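Local coordinates for protein ribonucleoside-diphosphate reductase (Pseudomonas aeruginosa, PDB 5IM3) that probably reduces ribonucleoside diphosphates to the deoxyribonucleotides needed for DNA synthesis, and binds dATP at its N-terminal ATP cone and at a separate nucleotide site in the barrel region, at residues A[562-568]-A[900-905]. Residues are numbered along the deposited sequence; the frame is centred on the assembly and turned at random.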
loop_
_atom_site.group_PDB
_atom_site.type_symbol
_atom_site.label_atom_id
_atom_site.label_comp_id
_atom_site.label_asym_id
_atom_site.label_seq_id
_atom_site.Cartn_x
_atom_site.Cartn_y
_atom_site.Cartn_z
ATOM N N TRP A 562 12.588 -6.038 25.461
ATOM C CA TRP A 562 11.948 -7.247 25.952
ATOM C C TRP A 562 10.981 -6.901 27.083
ATOM O O TRP A 562 10.990 -5.796 27.631
ATOM C CB TRP A 562 13.000 -8.249 26.426
ATOM C CG TRP A 562 13.978 -8.618 25.354
ATOM C CD1 TRP A 562 13.705 -8.832 24.036
ATOM C CD2 TRP A 562 15.391 -8.800 25.505
ATOM N NE1 TRP A 562 14.857 -9.146 23.358
ATOM C CE2 TRP A 562 15.907 -9.129 24.238
ATOM C CE3 TRP A 562 16.271 -8.714 26.591
ATOM C CZ2 TRP A 562 17.262 -9.377 24.024
ATOM C CZ3 TRP A 562 17.616 -8.960 26.377
ATOM C CH2 TRP A 562 18.098 -9.286 25.106
ATOM N N LEU A 563 10.137 -7.868 27.431
ATOM C CA LEU A 563 9.107 -7.698 28.450
ATOM C C LEU A 563 9.456 -8.557 29.660
ATOM O O LEU A 563 9.496 -9.789 29.559
ATOM C CB LEU A 563 7.733 -8.081 27.901
ATOM C CG LEU A 563 6.966 -7.041 27.075
ATOM C CD1 LEU A 563 7.782 -6.494 25.918
ATOM C CD2 LEU A 563 5.669 -7.650 26.551
ATOM N N THR A 564 9.708 -7.908 30.796
ATOM C CA THR A 564 9.958 -8.591 32.060
ATOM C C THR A 564 9.100 -7.945 33.138
ATOM O O THR A 564 8.769 -6.759 33.054
ATOM C CB THR A 564 11.444 -8.536 32.461
ATOM O OG1 THR A 564 11.807 -7.190 32.782
ATOM C CG2 THR A 564 12.334 -9.047 31.326
ATOM N N PHE A 565 8.746 -8.726 34.156
ATOM C CA PHE A 565 7.730 -8.328 35.126
ATOM C C PHE A 565 8.350 -8.151 36.508
ATOM O O PHE A 565 8.855 -9.108 37.105
ATOM C CB PHE A 565 6.594 -9.348 35.141
ATOM C CG PHE A 565 5.911 -9.476 33.814
ATOM C CD1 PHE A 565 5.145 -8.434 33.319
ATOM C CD2 PHE A 565 6.064 -10.615 33.044
ATOM C CE1 PHE A 565 4.526 -8.533 32.091
ATOM C CE2 PHE A 565 5.446 -10.720 31.811
ATOM C CZ PHE A 565 4.678 -9.675 31.335
ATOM N N LYS A 566 8.268 -6.922 37.018
ATOM C CA LYS A 566 9.010 -6.528 38.208
ATOM C C LYS A 566 8.470 -7.198 39.467
ATOM O O LYS A 566 9.246 -7.616 40.334
ATOM C CB LYS A 566 8.961 -5.001 38.335
ATOM C CG LYS A 566 9.217 -4.431 39.721
ATOM C CD LYS A 566 8.986 -2.935 39.722
ATOM C CE LYS A 566 9.208 -2.341 41.097
ATOM N NZ LYS A 566 8.629 -0.971 41.196
ATOM N N ASP A 567 7.154 -7.302 39.592
ATOM C CA ASP A 567 6.547 -7.686 40.860
ATOM C C ASP A 567 6.678 -9.178 41.156
ATOM O O ASP A 567 6.998 -9.540 42.298
ATOM C CB ASP A 567 5.083 -7.245 40.877
ATOM C CG ASP A 567 4.940 -5.738 41.037
ATOM O OD1 ASP A 567 5.701 -5.149 41.834
ATOM O OD2 ASP A 567 4.082 -5.137 40.357
ATOM N N PRO A 568 6.444 -10.081 40.197
ATOM C CA PRO A 568 6.740 -11.496 40.478
ATOM C C PRO A 568 8.214 -11.751 40.763
ATOM O O PRO A 568 8.532 -12.621 41.582
ATOM C CB PRO A 568 6.259 -12.227 39.213
ATOM C CG PRO A 568 6.088 -11.178 38.177
ATOM C CD PRO A 568 5.748 -9.916 38.909
ATOM N N LEU A 900 4.402 -15.659 34.749
ATOM C CA LEU A 900 5.775 -15.665 34.269
ATOM C C LEU A 900 6.516 -14.430 34.767
ATOM O O LEU A 900 5.939 -13.346 34.903
ATOM C CB LEU A 900 5.812 -15.724 32.742
ATOM C CG LEU A 900 5.421 -17.056 32.093
ATOM C CD1 LEU A 900 5.482 -16.925 30.583
ATOM C CD2 LEU A 900 6.314 -18.199 32.562
ATOM N N LYS A 901 7.804 -14.607 35.053
ATOM C CA LYS A 901 8.641 -13.503 35.501
ATOM C C LYS A 901 9.278 -12.749 34.346
ATOM O O LYS A 901 9.453 -11.530 34.437
ATOM C CB LYS A 901 9.741 -14.021 36.435
ATOM C CG LYS A 901 9.225 -14.687 37.698
ATOM C CD LYS A 901 10.364 -15.041 38.634
ATOM C CE LYS A 901 9.861 -15.714 39.899
ATOM N NZ LYS A 901 10.985 -16.066 40.802
ATOM N N THR A 902 9.625 -13.438 33.261
ATOM C CA THR A 902 10.353 -12.817 32.165
ATOM C C THR A 902 9.909 -13.408 30.837
ATOM O O THR A 902 9.416 -14.538 30.765
ATOM C CB THR A 902 11.868 -13.009 32.318
ATOM O OG1 THR A 902 12.152 -14.403 32.501
ATOM C CG2 THR A 902 12.403 -12.219 33.504
ATOM N N THR A 903 10.093 -12.621 29.783
ATOM C CA THR A 903 10.096 -13.125 28.421
ATOM C C THR A 903 11.361 -12.620 27.749
ATOM O O THR A 903 11.991 -11.664 28.206
ATOM C CB THR A 903 8.853 -12.699 27.609
ATOM O OG1 THR A 903 8.907 -11.293 27.326
ATOM C CG2 THR A 903 7.569 -13.022 28.363
ATOM N N TYR A 904 11.729 -13.279 26.656
ATOM C CA TYR A 904 13.011 -13.042 26.012
ATOM C C TYR A 904 12.773 -12.575 24.579
ATOM O O TYR A 904 11.908 -11.724 24.344
ATOM C CB TYR A 904 13.855 -14.324 26.082
ATOM C CG TYR A 904 15.351 -14.165 25.879
ATOM C CD1 TYR A 904 15.965 -12.921 25.924
ATOM C CD2 TYR A 904 16.148 -15.278 25.632
ATOM C CE1 TYR A 904 17.328 -12.790 25.732
ATOM C CE2 TYR A 904 17.507 -15.155 25.436
ATOM C CZ TYR A 904 18.093 -13.914 25.487
ATOM O OH TYR A 904 19.451 -13.800 25.295
ATOM N N TYR A 905 13.512 -13.120 23.615
ATOM C CA TYR A 905 13.341 -12.716 22.227
ATOM C C TYR A 905 11.938 -13.037 21.730
ATOM O O TYR A 905 11.323 -14.030 22.124
ATOM C CB TYR A 905 14.348 -13.426 21.326
ATOM C CG TYR A 905 15.761 -12.912 21.417
ATOM C CD1 TYR A 905 16.132 -11.735 20.785
ATOM C CD2 TYR A 905 16.732 -13.619 22.111
ATOM C CE1 TYR A 905 17.427 -11.267 20.856
ATOM C CE2 TYR A 905 18.029 -13.161 22.187
ATOM C CZ TYR A 905 18.372 -11.987 21.557
ATOM O OH TYR A 905 19.670 -11.531 21.635
HETATM O O HOH W 1 10.153 -10.184 25.498
#
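Tyr-904 sets the CD1-CE1 edge of its ring over one face of the Trp-562 indole in a T-shaped (edge-to-face) pair, CD1 over the centre and CE1 3.6 Å from Trp-562 CH2, the planes at 74°. Trp-562 CZ3 thus sits at the Tyr-904 edge, while Tyr-905 CD2 lies over the centre of a Tyr-904 face. In a second T-shaped pair the indole directs its own edge at a face of Tyr-905, where Trp-562 CZ2 lies 3.7 Å from Tyr-905 CE1, off-centre toward the rim. Trp-562 CG stands anti to the carbonyl carbon (chi1 -58°), which carries the indole alongside the two tyrosines, pointing the same way. At the far end Phe-565 brings CD2 obliquely to within 3.3 Å of Leu-900 O, and its ring also meets Trp-896 of helix 885-897. Between the aromatic ends the backbones run antiparallel, bridged at Thr-564 and Thr-902, whose CG2 methyls touch at 3.8 Å. Each hydroxyl there bonds to a backbone carbonyl outside the pair, Asn-485 for Thr-564 and Thr-588 for Thr-902. Leu-563 O is gripped twice by Thr-903: by N at 2.9 Å, nearly in line with the carbonyl but with a bent N-H (144°), and by OG1 at 2.8 Å on an in-plane lone pair. Phe-565 N completes the bridge to Lys-901 O at 2.9 Å. A water accepts from Leu-563 N and donates to Thr-903 OG1 and Tyr-904 O. Buried polar groups between barrel-domain strand 562-565 and the loop after helix 885-897 are thus paired, directly or through water, while the aromatic cluster packs one end.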